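Local atomic coordinates of oligogalacturonate-specific porin kdgM (PDB entry 4FQE), a protein that forms a monomeric outer-membrane porin that lets oligogalacturonides, acidic fragments of pectin, enter the bacterium, and is required for full virulence. Residues 1-9 against 18-26; 57-66 against 77-87. All coordinates share one frame; numbering follows the deposited sequence.

Contact 1: 1-9 against 18-26. With C8E ((hydroxyethyloxy)tri(ethyloxy)octane), chain G.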
loop_
_atom_site.group_PDB
_atom_site.type_symbol
_atom_site.label_atom_id
_atom_site.label_comp_id
_atom_site.label_asym_id
_atom_site.label_seq_id
_atom_site.Cartn_x
_atom_site.Cartn_y
_atom_site.Cartn_z
ATOM N N VAL A 1 -3.294 15.713 3.812
ATOM C CA VAL A 1 -3.455 14.665 4.823
ATOM C C VAL A 1 -4.664 13.799 4.488
ATOM O O VAL A 1 -5.716 14.317 4.175
ATOM C CB VAL A 1 -3.663 15.266 6.239
ATOM C CG1 VAL A 1 -3.835 14.152 7.254
ATOM C CG2 VAL A 1 -2.482 16.141 6.639
ATOM N N SER A 2 -4.481 12.492 4.537
ATOM C CA SER A 2 -5.560 11.566 4.434
ATOM C C SER A 2 -5.570 10.573 5.615
ATOM O O SER A 2 -4.552 10.325 6.273
ATOM C CB SER A 2 -5.568 10.914 3.044
ATOM O OG SER A 2 -4.499 10.024 2.889
ATOM N N ILE A 3 -6.766 10.088 5.931
ATOM C CA ILE A 3 -6.969 9.065 6.941
ATOM C C ILE A 3 -7.735 7.929 6.237
ATOM O O ILE A 3 -8.755 8.159 5.576
ATOM C CB ILE A 3 -7.780 9.622 8.123
ATOM C CG1 ILE A 3 -7.006 10.741 8.822
ATOM C CG2 ILE A 3 -8.136 8.524 9.135
ATOM C CD1 ILE A 3 -7.852 11.564 9.784
ATOM N N ASP A 4 -7.217 6.722 6.367
ATOM C CA ASP A 4 -7.682 5.592 5.611
ATOM C C ASP A 4 -8.030 4.518 6.626
ATOM O O ASP A 4 -7.166 4.009 7.325
ATOM C CB ASP A 4 -6.589 5.133 4.624
ATOM C CG ASP A 4 -7.052 4.013 3.697
ATOM O OD1 ASP A 4 -7.522 2.967 4.156
ATOM O OD2 ASP A 4 -6.822 4.161 2.483
ATOM N N TYR A 5 -9.308 4.172 6.674
ATOM C CA TYR A 5 -9.762 3.032 7.422
ATOM C C TYR A 5 -10.049 1.842 6.510
ATOM O O TYR A 5 -10.621 2.006 5.435
ATOM C CB TYR A 5 -11.068 3.355 8.161
ATOM C CG TYR A 5 -11.711 2.081 8.687
ATOM C CD1 TYR A 5 -11.161 1.410 9.784
ATOM C CD2 TYR A 5 -12.800 1.509 8.047
ATOM C CE1 TYR A 5 -11.732 0.230 10.247
ATOM C CE2 TYR A 5 -13.374 0.325 8.497
ATOM C CZ TYR A 5 -12.827 -0.304 9.599
ATOM O OH TYR A 5 -13.403 -1.469 10.041
ATOM N N ARG A 6 -9.645 0.653 6.939
ATOM C CA ARG A 6 -9.800 -0.548 6.118
ATOM C C ARG A 6 -10.119 -1.752 7.009
ATOM O O ARG A 6 -9.517 -1.919 8.073
ATOM C CB ARG A 6 -8.526 -0.817 5.280
ATOM C CG ARG A 6 -8.685 -1.913 4.241
ATOM C CD ARG A 6 -7.423 -2.110 3.397
ATOM N NE ARG A 6 -6.392 -2.818 4.161
ATOM C CZ ARG A 6 -5.120 -2.959 3.795
ATOM N NH1 ARG A 6 -4.673 -2.443 2.659
ATOM N NH2 ARG A 6 -4.289 -3.642 4.595
ATOM N N HIS A 7 -11.058 -2.573 6.563
ATOM C CA HIS A 7 -11.410 -3.852 7.193
ATOM C C HIS A 7 -11.087 -4.962 6.243
ATOM O O HIS A 7 -11.388 -4.879 5.033
ATOM C CB HIS A 7 -12.893 -3.871 7.555
ATOM C CG HIS A 7 -13.329 -5.109 8.317
ATOM N ND1 HIS A 7 -13.189 -5.223 9.644
ATOM C CD2 HIS A 7 -13.919 -6.291 7.884
ATOM C CE1 HIS A 7 -13.646 -6.405 10.060
ATOM N NE2 HIS A 7 -14.114 -7.067 8.988
ATOM N N GLU A 8 -10.470 -6.021 6.757
ATOM C CA GLU A 8 -10.028 -7.154 5.924
ATOM C C GLU A 8 -10.545 -8.439 6.535
ATOM O O GLU A 8 -10.507 -8.609 7.747
ATOM C CB GLU A 8 -8.486 -7.234 5.899
ATOM C CG GLU A 8 -7.872 -8.431 5.165
ATOM C CD GLU A 8 -6.319 -8.389 5.103
ATOM O OE1 GLU A 8 -5.671 -9.427 5.373
ATOM O OE2 GLU A 8 -5.723 -7.336 4.810
ATOM N N MET A 9 -10.953 -9.378 5.688
ATOM C CA MET A 9 -11.335 -10.728 6.117
ATOM C C MET A 9 -10.884 -11.700 5.056
ATOM O O MET A 9 -10.671 -11.298 3.928
ATOM C CB MET A 9 -12.838 -10.858 6.223
ATOM C CG MET A 9 -13.461 -9.989 7.282
ATOM S SD MET A 9 -15.120 -10.568 7.665
ATOM C CE MET A 9 -15.441 -9.561 9.116
ATOM N N LYS A 18 -9.141 -8.270 10.301
ATOM C CA LYS A 18 -8.138 -7.248 10.591
ATOM C C LYS A 18 -8.740 -5.879 10.338
ATOM O O LYS A 18 -9.548 -5.699 9.395
ATOM C CB LYS A 18 -6.888 -7.419 9.714
ATOM C CG LYS A 18 -6.223 -8.795 9.740
ATOM C CD LYS A 18 -5.083 -8.839 8.715
ATOM C CE LYS A 18 -4.352 -10.181 8.641
ATOM N NZ LYS A 18 -2.905 -9.958 8.297
ATOM N N ASP A 19 -8.358 -4.906 11.156
ATOM C CA ASP A 19 -8.687 -3.515 10.905
ATOM C C ASP A 19 -7.443 -2.642 10.977
ATOM O O ASP A 19 -6.452 -2.973 11.662
ATOM C CB ASP A 19 -9.715 -3.007 11.914
ATOM C CG ASP A 19 -11.073 -3.663 11.750
ATOM O OD1 ASP A 19 -11.877 -3.242 10.905
ATOM O OD2 ASP A 19 -11.370 -4.615 12.488
ATOM N N ARG A 20 -7.498 -1.515 10.290
ATOM C CA ARG A 20 -6.383 -0.567 10.338
ATOM C C ARG A 20 -6.831 0.878 10.217
ATOM O O ARG A 20 -7.857 1.182 9.613
ATOM C CB ARG A 20 -5.349 -0.890 9.241
ATOM C CG ARG A 20 -5.762 -0.529 7.813
ATOM C CD ARG A 20 -5.438 0.917 7.432
ATOM N NE ARG A 20 -5.563 1.183 5.987
ATOM C CZ ARG A 20 -4.722 0.780 5.045
ATOM N NH1 ARG A 20 -3.627 0.083 5.337
ATOM N NH2 ARG A 20 -4.990 1.076 3.773
ATOM N N LEU A 21 -6.024 1.793 10.743
ATOM C CA LEU A 21 -6.215 3.188 10.471
ATOM C C LEU A 21 -4.860 3.774 10.093
ATOM O O LEU A 21 -3.961 3.718 10.903
ATOM C CB LEU A 21 -6.714 3.909 11.708
ATOM C CG LEU A 21 -7.353 5.256 11.384
ATOM C CD1 LEU A 21 -8.738 4.906 10.856
ATOM C CD2 LEU A 21 -7.424 6.208 12.599
ATOM N N LEU A 22 -4.783 4.354 8.906
ATOM C CA LEU A 22 -3.517 4.815 8.284
ATOM C C LEU A 22 -3.677 6.274 7.956
ATOM O O LEU A 22 -4.559 6.652 7.180
ATOM C CB LEU A 22 -3.200 4.009 7.019
ATOM C CG LEU A 22 -2.143 4.543 6.018
ATOM C CD1 LEU A 22 -0.760 4.594 6.651
ATOM C CD2 LEU A 22 -2.156 3.669 4.755
ATOM N N ILE A 23 -2.819 7.096 8.567
ATOM C CA ILE A 23 -2.827 8.514 8.358
ATOM C C ILE A 23 -1.548 8.891 7.633
ATOM O O ILE A 23 -0.472 8.484 8.051
ATOM C CB ILE A 23 -2.839 9.238 9.734
ATOM C CG1 ILE A 23 -3.931 8.665 10.638
ATOM C CG2 ILE A 23 -3.044 10.730 9.544
ATOM C CD1 ILE A 23 -3.677 9.062 12.110
ATOM N N SER A 24 -1.654 9.690 6.584
ATOM C CA SER A 24 -0.457 10.017 5.815
ATOM C C SER A 24 -0.539 11.346 5.122
ATOM O O SER A 24 -1.618 11.944 4.964
ATOM C CB SER A 24 -0.170 8.890 4.837
ATOM O OG SER A 24 -1.300 8.465 4.204
ATOM N N HIS A 25 0.619 11.856 4.750
ATOM C CA HIS A 25 0.668 13.082 3.987
ATOM C C HIS A 25 1.918 13.070 3.124
ATOM O O HIS A 25 2.960 12.554 3.556
ATOM C CB HIS A 25 0.600 14.283 4.901
ATOM C CG HIS A 25 0.666 15.604 4.182
ATOM N ND1 HIS A 25 -0.388 16.123 3.529
ATOM C CD2 HIS A 25 1.726 16.492 3.986
ATOM C CE1 HIS A 25 -0.039 17.293 2.953
ATOM N NE2 HIS A 25 1.252 17.530 3.251
ATOM N N ARG A 26 1.792 13.572 1.895
ATOM C CA ARG A 26 2.943 13.809 1.023
ATOM C C ARG A 26 3.006 15.307 0.804
ATOM O O ARG A 26 2.030 15.914 0.360
ATOM C CB ARG A 26 2.752 13.081 -0.303
ATOM C CG ARG A 26 3.792 13.347 -1.371
ATOM C CD ARG A 26 5.026 12.487 -1.273
ATOM N NE ARG A 26 4.791 11.050 -1.191
ATOM C CZ ARG A 26 5.644 10.168 -0.668
ATOM N NH1 ARG A 26 6.821 10.570 -0.132
ATOM N NH2 ARG A 26 5.327 8.872 -0.649
HETATM C C1 C8E G . -10.758 6.955 10.549
HETATM C C2 C8E G . -11.992 6.691 9.717
HETATM C C3 C8E G . -11.806 7.057 8.242
HETATM C C4 C8E G . -11.502 8.538 8.042
HETATM C C5 C8E G . -12.652 9.457 8.459
HETATM C C6 C8E G . -12.294 10.397 9.614
HETATM C C7 C8E G . -12.166 11.840 9.142
HETATM C C8 C8E G . -12.365 12.838 10.287
HETATM O O9 C8E G . -12.826 14.103 9.811
HETATM C C10 C8E G . -14.225 14.055 9.533
HETATM C C11 C8E G . -14.806 15.363 9.059
HETATM O O12 C8E G . -15.937 15.089 8.216
HETATM C C13 C8E G . -16.990 14.280 8.800
HETATM C C14 C8E G . -18.116 15.132 9.359
HETATM O O15 C8E G . -19.066 14.259 10.009
HETATM C C16 C8E G . -18.693 13.837 11.320
HETATM C C17 C8E G . -18.699 12.341 11.506
HETATM O O18 C8E G . -17.895 12.036 12.650
HETATM C C19 C8E G . -17.128 10.847 12.543
HETATM C C20 C8E G . -15.652 11.191 12.504
HETATM O O21 C8E G . -14.917 10.127 13.124
HETATM O O HOH W 1 -3.822 7.505 4.588
#
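Arg20 reaches across the first hairpin of the KdgM barrel and takes Asp4 OD1 with two nitrogens of one edge, NE and NH2, each 3.2 Å away. Both come from the same face of the carboxylate, whose plane stands 83° to the guanidinium. CG of Arg20 sits between its backbone N and carbonyl carbon (chi1 74°) and the chain bends again at chi2, turning the guanidinium back over the neighbouring strand. There the guanidinium of Arg6 stacks on it, centres 4.0 Å apart. Tyr189 OH also bonds Asp4 OD1, and Glu36 pairs with Arg20 NH1. This close-knit polar face, with Glu8 bound to Arg209, looks into the barrel.

Further along, one water joins Ser2 OG, Ser24 OG and the carbonyl O of Leu22; short hydroxyl side chains suit sharing it. The reverse face is looser and apolar in its middle: Ile3 CG1 lies alongside Ile23 CG2 at 4.0 Å, and the alkyl chain of a detergent molecule runs over Ile3 and Tyr5, as lipid would. Beyond this, Asp19 OD1 accepts His7 ND1 at 2.7 Å, in the imidazole plane, with Tyr5 OH also modelled doubtfully close.

Arginines paired with carboxylates on the inner wall are consistent with a pore for acidic sugars, since the carboxylates hold the guanidinium groups in place while their charge could still attract galacturonate.

Contact 2: 57-66 against 77-87. With C8E ((hydroxyethyloxy)tri(ethyloxy)octane), chain H; C8E ((hydroxyethyloxy)tri(ethyloxy)octane), chain F.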
loop_
_atom_site.group_PDB
_atom_site.type_symbol
_atom_site.label_atom_id
_atom_site.label_comp_id
_atom_site.label_asym_id
_atom_site.label_seq_id
_atom_site.Cartn_x
_atom_site.Cartn_y
_atom_site.Cartn_z
ATOM N N SER A 57 -4.365 -9.333 18.249
ATOM C CA SER A 57 -3.059 -8.708 18.068
ATOM C C SER A 57 -3.208 -7.249 17.682
ATOM O O SER A 57 -4.285 -6.776 17.307
ATOM C CB SER A 57 -2.211 -9.473 17.048
ATOM O OG SER A 57 -2.581 -9.168 15.715
ATOM N N ASN A 58 -2.106 -6.523 17.791
ATOM C CA ASN A 58 -2.106 -5.128 17.449
ATOM C C ASN A 58 -0.721 -4.731 17.032
ATOM O O ASN A 58 0.251 -5.444 17.305
ATOM C CB ASN A 58 -2.572 -4.265 18.625
ATOM C CG ASN A 58 -1.518 -4.134 19.701
ATOM O OD1 ASN A 58 -0.519 -3.427 19.520
ATOM N ND2 ASN A 58 -1.713 -4.826 20.810
ATOM N N GLY A 59 -0.640 -3.581 16.397
ATOM C CA GLY A 59 0.629 -3.105 15.862
ATOM C C GLY A 59 0.561 -1.683 15.374
ATOM O O GLY A 59 -0.519 -1.119 15.238
ATOM N N THR A 60 1.738 -1.096 15.116
ATOM C CA THR A 60 1.792 0.232 14.545
ATOM C C THR A 60 2.947 0.301 13.578
ATOM O O THR A 60 4.019 -0.253 13.869
ATOM C CB THR A 60 1.972 1.328 15.590
ATOM O OG1 THR A 60 2.364 0.731 16.821
ATOM C CG2 THR A 60 0.677 2.093 15.833
ATOM N N GLU A 61 2.751 1.015 12.482
ATOM C CA GLU A 61 3.844 1.221 11.515
ATOM C C GLU A 61 4.014 2.688 11.170
ATOM O O GLU A 61 3.052 3.418 11.020
ATOM C CB GLU A 61 3.636 0.383 10.263
ATOM C CG GLU A 61 4.784 0.457 9.248
ATOM C CD GLU A 61 4.583 -0.471 8.069
ATOM O OE1 GLU A 61 3.481 -0.475 7.504
ATOM O OE2 GLU A 61 5.522 -1.222 7.698
ATOM N N VAL A 62 5.268 3.126 11.062
ATOM C CA VAL A 62 5.554 4.467 10.589
ATOM C C VAL A 62 6.459 4.356 9.383
ATOM O O VAL A 62 7.320 3.480 9.321
ATOM C CB VAL A 62 6.209 5.361 11.673
ATOM C CG1 VAL A 62 7.511 4.744 12.165
ATOM C CG2 VAL A 62 6.439 6.765 11.120
ATOM N N VAL A 63 6.238 5.236 8.413
ATOM C CA VAL A 63 6.987 5.235 7.149
ATOM C C VAL A 63 7.378 6.677 6.888
ATOM O O VAL A 63 6.541 7.575 6.975
ATOM C CB VAL A 63 6.137 4.736 5.942
ATOM C CG1 VAL A 63 6.959 4.643 4.632
ATOM C CG2 VAL A 63 5.466 3.396 6.247
ATOM N N ALA A 64 8.637 6.884 6.555
ATOM C CA ALA A 64 9.124 8.143 5.977
ATOM C C ALA A 64 9.711 7.862 4.595
ATOM O O ALA A 64 10.311 6.825 4.379
ATOM C CB ALA A 64 10.177 8.775 6.890
ATOM N N SER A 65 9.477 8.761 3.639
ATOM C CA SER A 65 9.967 8.602 2.274
ATOM C C SER A 65 10.142 9.937 1.576
ATOM O O SER A 65 9.621 10.963 2.001
ATOM C CB SER A 65 9.026 7.732 1.417
ATOM O OG SER A 65 7.689 8.233 1.456
ATOM N N TYR A 66 10.891 9.891 0.469
ATOM C CA TYR A 66 10.991 11.017 -0.469
ATOM C C TYR A 66 10.599 10.486 -1.861
ATOM O O TYR A 66 11.121 9.465 -2.293
ATOM C CB TYR A 66 12.428 11.572 -0.513
ATOM C CG TYR A 66 12.645 12.925 0.149
ATOM C CD1 TYR A 66 13.353 13.036 1.366
ATOM C CD2 TYR A 66 12.141 14.098 -0.420
ATOM C CE1 TYR A 66 13.552 14.266 1.991
ATOM C CE2 TYR A 66 12.310 15.334 0.216
ATOM C CZ TYR A 66 13.034 15.414 1.412
ATOM O OH TYR A 66 13.229 16.631 2.031
ATOM N N GLU A 77 11.386 6.475 -5.364
ATOM C CA GLU A 77 10.980 6.722 -3.966
ATOM C C GLU A 77 11.694 5.779 -2.996
ATOM O O GLU A 77 11.286 4.638 -2.849
ATOM C CB GLU A 77 9.460 6.548 -3.809
ATOM C CG GLU A 77 8.941 6.709 -2.367
ATOM C CD GLU A 77 7.467 6.343 -2.223
ATOM O OE1 GLU A 77 6.954 6.381 -1.096
ATOM O OE2 GLU A 77 6.804 6.003 -3.217
ATOM N N PRO A 78 12.778 6.242 -2.338
ATOM C CA PRO A 78 13.370 5.437 -1.280
ATOM C C PRO A 78 12.552 5.647 -0.026
ATOM O O PRO A 78 11.998 6.724 0.160
ATOM C CB PRO A 78 14.772 6.015 -1.123
ATOM C CG PRO A 78 14.697 7.391 -1.671
ATOM C CD PRO A 78 13.657 7.350 -2.743
ATOM N N GLY A 79 12.438 4.632 0.807
ATOM C CA GLY A 79 11.584 4.757 1.967
ATOM C C GLY A 79 12.148 3.949 3.086
ATOM O O GLY A 79 12.902 3.025 2.865
ATOM N N PHE A 80 11.730 4.324 4.281
ATOM C CA PHE A 80 12.168 3.758 5.549
ATOM C C PHE A 80 10.900 3.435 6.323
ATOM O O PHE A 80 10.057 4.297 6.462
ATOM C CB PHE A 80 12.952 4.824 6.313
ATOM C CG PHE A 80 13.362 4.402 7.685
ATOM C CD1 PHE A 80 14.513 3.671 7.884
ATOM C CD2 PHE A 80 12.585 4.731 8.785
ATOM C CE1 PHE A 80 14.880 3.285 9.163
ATOM C CE2 PHE A 80 12.948 4.338 10.067
ATOM C CZ PHE A 80 14.097 3.599 10.236
ATOM N N SER A 81 10.792 2.230 6.872
ATOM C CA SER A 81 9.642 1.887 7.726
ATOM C C SER A 81 10.028 0.953 8.864
ATOM O O SER A 81 10.933 0.131 8.743
ATOM C CB SER A 81 8.494 1.296 6.940
ATOM O OG SER A 81 8.848 0.157 6.190
ATOM N N LEU A 82 9.368 1.139 9.986
ATOM C CA LEU A 82 9.569 0.299 11.167
ATOM C C LEU A 82 8.177 -0.069 11.591
ATOM O O LEU A 82 7.337 0.805 11.670
ATOM C CB LEU A 82 10.203 1.079 12.287
ATOM C CG LEU A 82 11.641 1.528 12.100
ATOM C CD1 LEU A 82 12.023 2.291 13.385
ATOM C CD2 LEU A 82 12.532 0.318 11.852
ATOM N N GLU A 83 7.939 -1.347 11.849
ATOM C CA GLU A 83 6.694 -1.742 12.494
ATOM C C GLU A 83 6.954 -2.394 13.845
ATOM O O GLU A 83 7.922 -3.114 13.995
ATOM C CB GLU A 83 5.886 -2.671 11.600
ATOM C CG GLU A 83 4.753 -3.370 12.371
ATOM C CD GLU A 83 3.589 -3.812 11.514
ATOM O OE1 GLU A 83 3.671 -3.730 10.286
ATOM O OE2 GLU A 83 2.565 -4.211 12.095
ATOM N N SER A 84 6.058 -2.134 14.805
ATOM C CA SER A 84 6.126 -2.661 16.182
ATOM C C SER A 84 4.785 -3.314 16.528
ATOM O O SER A 84 3.752 -2.640 16.486
ATOM C CB SER A 84 6.344 -1.525 17.162
ATOM O OG SER A 84 7.653 -1.012 17.127
ATOM N N GLY A 85 4.796 -4.601 16.886
ATOM C CA GLY A 85 3.550 -5.307 17.159
ATOM C C GLY A 85 3.637 -6.426 18.163
ATOM O O GLY A 85 4.670 -6.639 18.799
ATOM N N SER A 86 2.502 -7.114 18.303
ATOM C CA SER A 86 2.405 -8.388 19.003
ATOM C C SER A 86 3.208 -9.456 18.244
ATOM O O SER A 86 3.967 -10.204 18.850
ATOM C CB SER A 86 0.931 -8.834 19.103
ATOM O OG SER A 86 0.103 -7.813 19.638
ATOM N N SER A 87 3.049 -9.504 16.918
ATOM C CA SER A 87 3.599 -10.598 16.095
ATOM C C SER A 87 4.534 -10.185 14.939
ATOM O O SER A 87 5.491 -10.909 14.638
ATOM C CB SER A 87 2.446 -11.428 15.530
ATOM O OG SER A 87 1.545 -10.603 14.811
HETATM C C1 C8E H . 15.512 -1.454 -0.245
HETATM C C2 C8E H . 16.913 -1.000 0.073
HETATM C C3 C8E H . 17.262 0.180 -0.821
HETATM C C4 C8E H . 16.342 1.367 -0.566
HETATM C C5 C8E H . 17.059 2.521 0.103
HETATM C C6 C8E H . 17.109 2.292 1.606
HETATM C C7 C8E H . 16.105 3.156 2.353
HETATM C C8 C8E H . 16.382 3.147 3.855
HETATM O O9 C8E H . 17.239 4.238 4.204
HETATM C C10 C8E H . 17.589 4.272 5.592
HETATM C C11 C8E H . 17.655 5.725 6.065
HETATM O O12 C8E H . 16.477 6.106 6.774
HETATM C C13 C8E H . 16.216 7.514 6.791
HETATM C C14 C8E H . 15.375 7.919 5.578
HETATM O O15 C8E H . 14.227 8.703 5.934
HETATM C C16 C8E H . 13.933 9.801 5.051
HETATM C C17 C8E H . 13.193 9.373 3.789
HETATM O O18 C8E H . 14.126 9.125 2.729
HETATM C C19 C8E H . 14.265 7.748 2.389
HETATM C C20 C8E H . 15.735 7.355 2.327
HETATM O O21 C8E H . 15.968 6.142 3.049
HETATM C C1 C8E F . 12.430 10.213 9.295
HETATM C C2 C8E F . 12.870 8.915 9.946
HETATM C C3 C8E F . 11.733 7.995 10.425
HETATM C C4 C8E F . 10.542 8.730 11.018
HETATM C C5 C8E F . 9.925 8.001 12.209
HETATM C C6 C8E F . 8.980 8.944 12.955
HETATM C C7 C8E F . 8.342 8.310 14.203
HETATM C C8 C8E F . 9.084 8.660 15.498
HETATM O O9 C8E F . 8.248 8.463 16.642
HETATM C C10 C8E F . 8.842 7.767 17.747
HETATM C C11 C8E F . 8.056 8.075 19.018
HETATM O O12 C8E F . 7.306 6.933 19.454
HETATM C C13 C8E F . 5.923 7.203 19.735
HETATM C C14 C8E F . 5.279 6.072 20.546
HETATM O O15 C8E F . 5.918 4.807 20.289
HETATM C C16 C8E F . 5.046 3.752 19.866
HETATM C C17 C8E F . 5.814 2.743 19.007
HETATM O O18 C8E F . 5.999 3.281 17.690
HETATM C C19 C8E F . 5.585 2.445 16.604
HETATM C C20 C8E F . 6.712 2.268 15.588
HETATM O O21 C8E F . 7.979 2.616 16.158
HETATM O O HOH W 2 7.893 -1.940 8.423
#
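Glu61 OE2 is gripped by a water donating at 2.6 Å and by a salt bridge from Arg92. The same water donates to Ser81 OG at 3.2 Å, tying together the two strands of this antiparallel beta hairpin in the porin barrel; Ser81 OG also hydrogen-bonds the carbonyl O of Arg92. Glu61 holds CG anti to its backbone N (chi1 -176°) and runs on extended, carrying the carboxylate to these partners. Its stem packs CB to CB against Glu83 at 4.0 Å, while the two side chains cross at about a right angle, carboxylate planes 58° apart. Their like charges would tend to repel, but each has its own cation, Arg92 for Glu61 and Lys38 for Glu83.

Small residues suit much of this inner face: Ser65 opposes Gly79, and Gly59 opposes Gly85, where the strands draw to 3.9 Å between CA atoms. The extended Glu77 side chain brings its carboxylate to Arg26, Arg96 and Tyr94.

The other face is largely apolar (Val62, Ala64, Phe80, Leu82), as suits a membrane-facing surface, and two detergent molecules lie against it. Ala64 CB touches C1 of the first; the Phe80 ring meets both, CD2 3.8 Å from C3 of the first and CD1 near O12 of the second.

Paired backbone bonds zip the strands together from Ala64 and Phe80 to Thr60 and Ser84. Past the end of the second strand, Ser86 continues the ladder with its backbone N but answers with its side chain, its OG accepting the backbone N-H of Asn58 at 3.2 Å.

Overall arrangement
Contacts 1 and 2 are two hairpins of one twelve-stranded antiparallel barrel, their centres about 13 Å apart, separated by strand 31-40. Arg26, at the end of contact 1, spans that strand on the inner side: its NH2 makes a salt bridge with Glu77 OE1 at 3.0 Å, and its NH1 probably hydrogen-bonds Ser65 OG, also at 3.0 Å. Strand 31-40 itself serves both, Glu36 pairing with Arg20 and Lys38 with Glu83, which makes a network of charges along the pore wall. On the outside, the side chains of His25 and Val62 each come within about 4 Å of bound n-octane, marking the hydrocarbon-facing surface of both hairpins.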